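Local coordinates for enterochelin esterase (Salmonella enterica subsp. enterica serovar Typhimurium, PDB 3MGA), which probably hydrolyses the ester bonds of the siderophore ferric enterobactin, releasing its iron for use by the cell, at residues N44-V55 and Q70-W81. Numbering follows the deposited sequence.
Sequences NETHSPIRRVWV and QTMARIAGTDVW
Val53 and Trp81 meet between the two antiparallel sheets of the N-terminal domain, a beta-sandwich consistent with its E-set family. Residues 52-55 begin an outer strand of one sheet. Residues 73-74 and 80-81 belong to the other, and residues 70-72 cross over to the first.

The backbone link is one bridge, Trp54 to Thr71. Met72 N donates to Val53 O at 2.8 Å, and Val55 N donates to Gln70 O at 2.9 Å. A side chain adds a third bond. With chi1 at 174°, Thr71 turns OG1 away from its own N and toward strand 52-55, where it accepts from Val53 N at 3.0 Å, the N-H nearly straight (171°). The same hydroxyl donates to Met72 O, in the carbonyl plane and on a lone pair.

The apolar contacts lie on two sides of this link. Val53 CG2 sits over one face of the Trp81 six-membered ring, 3.5 Å from its centroid. Arg74 CB covers the opposite face. Val55 CG2 packs on Met72 CG (selenomethionine), and Trp38 and Phe36 of strand 32-39 also touch Met72. Elsewhere, Thr71 CB lies over a face of Trp54, beside Arg52 CB on that same face.

A second polar group lies around Arg74 and the turn that follows it. The Asn44-Glu45 peptide lies over one face of its guanidinium. On the opposite face comes Trp81 CZ2, on the rim of a tilted, unstacked ring. Arg74 NH2 forms a salt bridge with Asp40, which also bonds Ser48 OG. Glu45 OE2 is near in charge but forms no salt bridge: it lies well out of the guanidinium plane, against the aliphatic Arg74 CD. The carboxylate instead holds the type II turn Ile75-Thr78. A bend at chi2 (77°) brings Glu45 OE2 to Gly77 N at 2.7 Å, where the N-H arrives on the syn side.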
ATOM      1  N   ASN A  44     -20.540 -29.162  10.903  1.00 84.52           N
ATOM      2  CA  ASN A  44     -21.180 -29.310   9.595  1.00 84.81           C
ATOM      3  C   ASN A  44     -22.491 -28.513   9.471  1.00 85.47           C
ATOM      4  O   ASN A  44     -22.820 -27.718  10.353  1.00 85.25           O
ATOM      5  CB  ASN A  44     -21.392 -30.804   9.282  1.00 87.95           C
ATOM      6  CG  ASN A  44     -22.291 -31.507  10.293  1.00 91.43           C
ATOM      7  OD1 ASN A  44     -23.063 -30.876  11.015  1.00 91.27           O
ATOM      8  ND2 ASN A  44     -22.199 -32.829  10.334  1.00 92.95           N
ATOM      9  N   GLU A  45     -23.217 -28.728   8.370  1.00 86.92           N
ATOM     10  CA  GLU A  45     -24.492 -28.034   8.094  1.00 88.20           C
ATOM     11  C   GLU A  45     -25.442 -27.981   9.294  1.00 90.64           C
ATOM     12  O   GLU A  45     -25.811 -26.898   9.756  1.00 89.51           O
ATOM     13  CB  GLU A  45     -25.272 -28.697   6.934  1.00 90.67           C
ATOM     14  CG  GLU A  45     -24.528 -28.885   5.612  1.00 90.54           C
ATOM     15  CD  GLU A  45     -23.542 -30.046   5.628  1.00 92.70           C
ATOM     16  OE1 GLU A  45     -23.679 -30.950   6.480  1.00 92.83           O
ATOM     17  OE2 GLU A  45     -22.637 -30.063   4.766  1.00 93.68           O
ATOM     18  N   THR A  46     -25.833 -29.161   9.781  1.00 93.86           N
ATOM     19  CA  THR A  46     -26.786 -29.293  10.892  1.00 97.03           C
ATOM     20  C   THR A  46     -26.362 -28.628  12.199  1.00 96.15           C
ATOM     21  O   THR A  46     -27.216 -28.241  13.000  1.00 97.83           O
ATOM     22  CB  THR A  46     -27.112 -30.786  11.184  1.00101.29           C
ATOM     23  OG1 THR A  46     -25.909 -31.497  11.505  1.00101.46           O
ATOM     24  CG2 THR A  46     -27.772 -31.440   9.979  1.00103.03           C
ATOM     25  N   HIS A  47     -25.055 -28.499  12.418  1.00 93.48           N
ATOM     26  CA  HIS A  47     -24.537 -27.889  13.641  1.00 92.80           C
ATOM     27  C   HIS A  47     -24.213 -26.405  13.465  1.00 88.99           C
ATOM     28  O   HIS A  47     -24.728 -25.566  14.207  1.00 89.75           O
ATOM     29  CB  HIS A  47     -23.304 -28.658  14.140  1.00 93.22           C
ATOM     30  CG  HIS A  47     -23.602 -30.066  14.561  1.00 98.28           C
ATOM     31  ND1 HIS A  47     -23.487 -31.141  13.705  1.00100.38           N
ATOM     32  CD2 HIS A  47     -24.018 -30.573  15.747  1.00101.57           C
ATOM     33  CE1 HIS A  47     -23.817 -32.250  14.346  1.00103.89           C
ATOM     34  NE2 HIS A  47     -24.142 -31.933  15.586  1.00104.43           N
ATOM     35  N   SER A  48     -23.370 -26.087  12.482  1.00 84.85           N
ATOM     36  CA  SER A  48     -22.970 -24.701  12.221  1.00 80.82           C
ATOM     37  C   SER A  48     -24.072 -23.831  11.603  1.00 80.16           C
ATOM     38  O   SER A  48     -24.696 -24.222  10.619  1.00 79.92           O
ATOM     39  CB  SER A  48     -21.755 -24.668  11.295  1.00 78.06           C
ATOM     40  OG  SER A  48     -21.404 -23.331  10.980  1.00 74.67           O
ATOM     41  N   PRO A  49     -24.282 -22.625  12.161  1.00 79.42           N
ATOM     42  CA  PRO A  49     -25.282 -21.696  11.659  1.00 79.06           C
ATOM     43  C   PRO A  49     -24.719 -20.748  10.594  1.00 75.28           C
ATOM     44  O   PRO A  49     -25.398 -19.796  10.206  1.00 76.18           O
ATOM     45  CB  PRO A  49     -25.636 -20.897  12.907  1.00 80.42           C
ATOM     46  CG  PRO A  49     -24.315 -20.761  13.608  1.00 78.93           C
ATOM     47  CD  PRO A  49     -23.551 -22.044  13.305  1.00 79.32           C
ATOM     48  N   ILE A  50     -23.495 -21.000  10.131  1.00 71.48           N
ATOM     49  CA  ILE A  50     -22.860 -20.146   9.128  1.00 67.64           C
ATOM     50  C   ILE A  50     -23.537 -20.206   7.756  1.00 67.97           C
ATOM     51  O   ILE A  50     -23.706 -21.281   7.170  1.00 67.45           O
ATOM     52  CB  ILE A  50     -21.360 -20.477   8.964  1.00 64.91           C
ATOM     53  CG1 ILE A  50     -20.603 -20.200  10.268  1.00 63.40           C
ATOM     54  CG2 ILE A  50     -20.757 -19.655   7.849  1.00 61.94           C
ATOM     55  CD1 ILE A  50     -20.692 -18.759  10.742  1.00 59.61           C
ATOM     56  N   ARG A  51     -23.902 -19.023   7.260  1.00 67.89           N
ATOM     57  CA  ARG A  51     -24.552 -18.851   5.963  1.00 68.35           C
ATOM     58  C   ARG A  51     -23.532 -18.469   4.881  1.00 64.99           C
ATOM     59  O   ARG A  51     -23.565 -19.002   3.772  1.00 65.03           O
ATOM     60  CB  ARG A  51     -25.617 -17.750   6.049  1.00 69.71           C
ATOM     61  CG  ARG A  51     -26.798 -18.037   6.968  1.00 75.70           C
ATOM     62  CD  ARG A  51     -27.680 -19.152   6.442  1.00 81.54           C
ATOM     63  NE  ARG A  51     -28.902 -19.303   7.230  1.00 88.48           N
ATOM     64  CZ  ARG A  51     -29.882 -20.162   6.947  1.00 93.40           C
ATOM     65  NH1 ARG A  51     -29.797 -20.961   5.888  1.00 94.37           N
ATOM     66  NH2 ARG A  51     -30.957 -20.221   7.727  1.00 98.04           N
ATOM     67  N   ARG A  52     -22.641 -17.534   5.203  1.00 62.20           N
ATOM     68  CA  ARG A  52     -21.622 -17.073   4.241  1.00 59.70           C
ATOM     69  C   ARG A  52     -20.201 -17.106   4.791  1.00 56.45           C
ATOM     70  O   ARG A  52     -19.973 -17.097   5.996  1.00 55.48           O
ATOM     71  CB  ARG A  52     -21.910 -15.630   3.800  1.00 59.30           C
ATOM     72  CG  ARG A  52     -23.240 -15.405   3.082  1.00 64.71           C
ATOM     73  CD  ARG A  52     -23.292 -16.072   1.710  1.00 67.23           C
ATOM     74  NE  ARG A  52     -24.511 -15.705   0.987  1.00 68.84           N
ATOM     75  CZ  ARG A  52     -25.684 -16.329   1.091  1.00 72.58           C
ATOM     76  NH1 ARG A  52     -25.836 -17.378   1.894  1.00 73.52           N
ATOM     77  NH2 ARG A  52     -26.721 -15.897   0.383  1.00 75.84           N
ATOM     78  N   VAL A  53     -19.251 -17.143   3.865  1.00 55.09           N
ATOM     79  CA  VAL A  53     -17.824 -17.106   4.167  1.00 52.88           C
ATOM     80  C   VAL A  53     -17.232 -16.357   2.982  1.00 50.66           C
ATOM     81  O   VAL A  53     -16.759 -16.966   2.024  1.00 50.47           O
ATOM     82  CB  VAL A  53     -17.194 -18.502   4.272  1.00 53.44           C
ATOM     83  CG1 VAL A  53     -15.752 -18.372   4.696  1.00 51.89           C
ATOM     84  CG2 VAL A  53     -17.968 -19.377   5.260  1.00 56.26           C
ATOM     85  N   TRP A  54     -17.286 -15.029   3.042  1.00 49.74           N
ATOM     86  CA  TRP A  54     -16.802 -14.199   1.944  1.00 47.37           C
ATOM     87  C   TRP A  54     -15.280 -14.211   1.860  1.00 45.96           C
ATOM     88  O   TRP A  54     -14.580 -14.205   2.876  1.00 44.94           O
ATOM     89  CB  TRP A  54     -17.324 -12.758   2.061  1.00 47.44           C
ATOM     90  CG  TRP A  54     -18.839 -12.655   2.219  1.00 50.68           C
ATOM     91  CD1 TRP A  54     -19.526 -12.445   3.385  1.00 52.39           C
ATOM     92  CD2 TRP A  54     -19.832 -12.780   1.193  1.00 48.49           C
ATOM     93  NE1 TRP A  54     -20.872 -12.423   3.145  1.00 54.01           N
ATOM     94  CE2 TRP A  54     -21.091 -12.623   1.809  1.00 52.25           C
ATOM     95  CE3 TRP A  54     -19.779 -13.000  -0.188  1.00 48.51           C
ATOM     96  CZ2 TRP A  54     -22.289 -12.685   1.094  1.00 51.54           C
ATOM     97  CZ3 TRP A  54     -20.968 -13.064  -0.897  1.00 50.60           C
ATOM     98  CH2 TRP A  54     -22.209 -12.908  -0.255  1.00 52.77           C
ATOM     99  N   VAL A  55     -14.775 -14.253   0.637  1.00 44.67           N
ATOM    100  CA  VAL A  55     -13.353 -14.247   0.401  1.00 42.76           C
ATOM    101  C   VAL A  55     -13.092 -12.864  -0.151  1.00 42.73           C
ATOM    102  O   VAL A  55     -13.524 -12.542  -1.258  1.00 45.11           O
ATOM    103  CB  VAL A  55     -12.957 -15.361  -0.589  1.00 43.45           C
ATOM    104  CG1 VAL A  55     -11.456 -15.357  -0.856  1.00 38.75           C
ATOM    105  CG2 VAL A  55     -13.413 -16.730  -0.037  1.00 43.75           C
ATOM    106  N   GLN A  70     -17.904 -12.733  -3.592  1.00 55.23           N
ATOM    107  CA  GLN A  70     -17.567 -14.152  -3.636  1.00 54.96           C
ATOM    108  C   GLN A  70     -17.547 -14.775  -2.256  1.00 53.92           C
ATOM    109  O   GLN A  70     -16.880 -14.280  -1.359  1.00 52.97           O
ATOM    110  CB  GLN A  70     -16.197 -14.338  -4.288  1.00 53.43           C
ATOM    111  CG  GLN A  70     -16.132 -13.820  -5.702  1.00 54.25           C
ATOM    112  CD  GLN A  70     -17.070 -14.569  -6.620  1.00 53.88           C
ATOM    113  OE1 GLN A  70     -17.151 -15.790  -6.573  1.00 50.29           O
ATOM    114  NE2 GLN A  70     -17.766 -13.839  -7.476  1.00 55.46           N
ATOM    115  N   THR A  71     -18.286 -15.866  -2.108  1.00 55.11           N
ATOM    116  CA  THR A  71     -18.358 -16.601  -0.854  1.00 55.30           C
ATOM    117  C   THR A  71     -17.956 -18.037  -1.103  1.00 55.49           C
ATOM    118  O   THR A  71     -18.127 -18.549  -2.212  1.00 56.71           O
ATOM    119  CB  THR A  71     -19.783 -16.610  -0.267  1.00 57.75           C
ATOM    120  OG1 THR A  71     -19.819 -17.454   0.894  1.00 58.45           O
ATOM    121  CG2 THR A  71     -20.787 -17.137  -1.293  1.00 59.11           C
HETATM  122  N   MSE A  72     -17.422 -18.687  -0.075  1.00 54.43           N
HETATM  123  CA  MSE A  72     -17.043 -20.080  -0.192  1.00 55.09           C
HETATM  124  C   MSE A  72     -18.300 -20.954  -0.122  1.00 58.02           C
HETATM  125  O   MSE A  72     -19.417 -20.469   0.110  1.00 57.20           O
HETATM  126  CB  MSE A  72     -16.090 -20.501   0.929  1.00 54.73           C
HETATM  127  CG  MSE A  72     -14.783 -19.736   1.001  1.00 53.37           C
HETATM  128 SE   MSE A  72     -13.538 -20.600   2.229  1.00 56.84          SE
HETATM  129  CE  MSE A  72     -12.035 -19.366   2.100  1.00 54.64           C
ATOM    130  N   ALA A  73     -18.094 -22.246  -0.339  1.00 59.31           N
ATOM    131  CA  ALA A  73     -19.148 -23.233  -0.272  1.00 62.44           C
ATOM    132  C   ALA A  73     -18.563 -24.419   0.475  1.00 63.43           C
ATOM    133  O   ALA A  73     -17.381 -24.741   0.293  1.00 61.66           O
ATOM    134  CB  ALA A  73     -19.591 -23.639  -1.669  1.00 63.78           C
ATOM    135  N   ARG A  74     -19.363 -25.052   1.330  1.00 65.36           N
ATOM    136  CA  ARG A  74     -18.876 -26.208   2.078  1.00 67.33           C
ATOM    137  C   ARG A  74     -19.124 -27.527   1.361  1.00 69.75           C
ATOM    138  O   ARG A  74     -20.138 -27.706   0.684  1.00 71.12           O
ATOM    139  CB  ARG A  74     -19.455 -26.291   3.503  1.00 68.95           C
ATOM    140  CG  ARG A  74     -20.962 -26.212   3.618  1.00 70.95           C
ATOM    141  CD  ARG A  74     -21.461 -26.966   4.860  1.00 74.42           C
ATOM    142  NE  ARG A  74     -20.732 -26.667   6.097  1.00 74.33           N
ATOM    143  CZ  ARG A  74     -21.075 -25.748   6.998  1.00 75.09           C
ATOM    144  NH1 ARG A  74     -22.156 -24.987   6.833  1.00 77.27           N
ATOM    145  NH2 ARG A  74     -20.330 -25.591   8.083  1.00 74.23           N
ATOM    146  N   ILE A  75     -18.183 -28.452   1.534  1.00 70.35           N
ATOM    147  CA  ILE A  75     -18.283 -29.770   0.937  1.00 73.68           C
ATOM    148  C   ILE A  75     -19.290 -30.518   1.802  1.00 76.97           C
ATOM    149  O   ILE A  75     -18.993 -30.856   2.944  1.00 77.94           O
ATOM    150  CB  ILE A  75     -16.922 -30.511   0.933  1.00 73.77           C
ATOM    151  CG1 ILE A  75     -15.802 -29.598   0.413  1.00 70.64           C
ATOM    152  CG2 ILE A  75     -17.014 -31.801   0.125  1.00 77.00           C
ATOM    153  CD1 ILE A  75     -16.102 -28.952  -0.920  1.00 70.50           C
ATOM    154  N   ALA A  76     -20.488 -30.736   1.261  1.00 79.07           N
ATOM    155  CA  ALA A  76     -21.571 -31.411   1.984  1.00 82.53           C
ATOM    156  C   ALA A  76     -21.086 -32.532   2.911  1.00 84.43           C
ATOM    157  O   ALA A  76     -20.369 -33.433   2.479  1.00 86.30           O
ATOM    158  CB  ALA A  76     -22.601 -31.955   0.999  1.00 85.55           C
ATOM    159  N   GLY A  77     -21.475 -32.454   4.183  1.00 84.42           N
ATOM    160  CA  GLY A  77     -21.112 -33.461   5.185  1.00 86.37           C
ATOM    161  C   GLY A  77     -19.930 -33.124   6.084  1.00 83.75           C
ATOM    162  O   GLY A  77     -19.771 -33.732   7.142  1.00 85.40           O
ATOM    163  N   THR A  78     -19.106 -32.158   5.678  1.00 79.19           N
ATOM    164  CA  THR A  78     -17.915 -31.773   6.447  1.00 76.71           C
ATOM    165  C   THR A  78     -17.888 -30.299   6.854  1.00 72.79           C
ATOM    166  O   THR A  78     -18.704 -29.500   6.400  1.00 70.67           O
ATOM    167  CB  THR A  78     -16.637 -32.038   5.631  1.00 75.40           C
ATOM    168  OG1 THR A  78     -16.694 -31.293   4.408  1.00 74.06           O
ATOM    169  CG2 THR A  78     -16.489 -33.510   5.314  1.00 78.66           C
ATOM    170  N   ASP A  79     -16.928 -29.956   7.713  1.00 71.65           N
ATOM    171  CA  ASP A  79     -16.739 -28.575   8.170  1.00 69.33           C
ATOM    172  C   ASP A  79     -15.774 -27.822   7.245  1.00 66.38           C
ATOM    173  O   ASP A  79     -15.176 -26.822   7.647  1.00 65.14           O
ATOM    174  CB  ASP A  79     -16.202 -28.546   9.609  1.00 69.65           C
ATOM    175  CG  ASP A  79     -14.795 -29.139   9.736  1.00 69.86           C
ATOM    176  OD1 ASP A  79     -14.232 -29.604   8.722  1.00 68.76           O
ATOM    177  OD2 ASP A  79     -14.254 -29.137  10.863  1.00 71.13           O
ATOM    178  N   VAL A  80     -15.621 -28.307   6.015  1.00 66.56           N
ATOM    179  CA  VAL A  80     -14.714 -27.697   5.063  1.00 64.55           C
ATOM    180  C   VAL A  80     -15.436 -26.773   4.102  1.00 63.88           C
ATOM    181  O   VAL A  80     -16.396 -27.180   3.445  1.00 64.88           O
ATOM    182  CB  VAL A  80     -14.005 -28.756   4.194  1.00 65.94           C
ATOM    183  CG1 VAL A  80     -13.057 -28.078   3.207  1.00 62.02           C
ATOM    184  CG2 VAL A  80     -13.254 -29.758   5.059  1.00 68.24           C
ATOM    185  N   TRP A  81     -14.981 -25.523   4.052  1.00 61.16           N
ATOM    186  CA  TRP A  81     -15.499 -24.540   3.113  1.00 59.94           C
ATOM    187  C   TRP A  81     -14.386 -24.359   2.084  1.00 59.09           C
ATOM    188  O   TRP A  81     -13.205 -24.453   2.410  1.00 58.30           O
ATOM    189  CB  TRP A  81     -15.850 -23.219   3.785  1.00 58.19           C
ATOM    190  CG  TRP A  81     -17.041 -23.282   4.681  1.00 57.77           C
ATOM    191  CD1 TRP A  81     -17.089 -23.797   5.940  1.00 60.35           C
ATOM    192  CD2 TRP A  81     -18.347 -22.755   4.413  1.00 55.69           C
ATOM    193  NE1 TRP A  81     -18.349 -23.652   6.465  1.00 60.66           N
ATOM    194  CE2 TRP A  81     -19.140 -23.013   5.550  1.00 60.03           C
ATOM    195  CE3 TRP A  81     -18.928 -22.107   3.320  1.00 55.21           C
ATOM    196  CZ2 TRP A  81     -20.484 -22.638   5.628  1.00 60.03           C
ATOM    197  CZ3 TRP A  81     -20.258 -21.737   3.394  1.00 57.34           C
ATOM    198  CH2 TRP A  81     -21.023 -22.004   4.542  1.00 60.29           C
TER
HETATM  199  O   HOH W   1     -16.050 -10.959  -2.736  1.00 42.64           O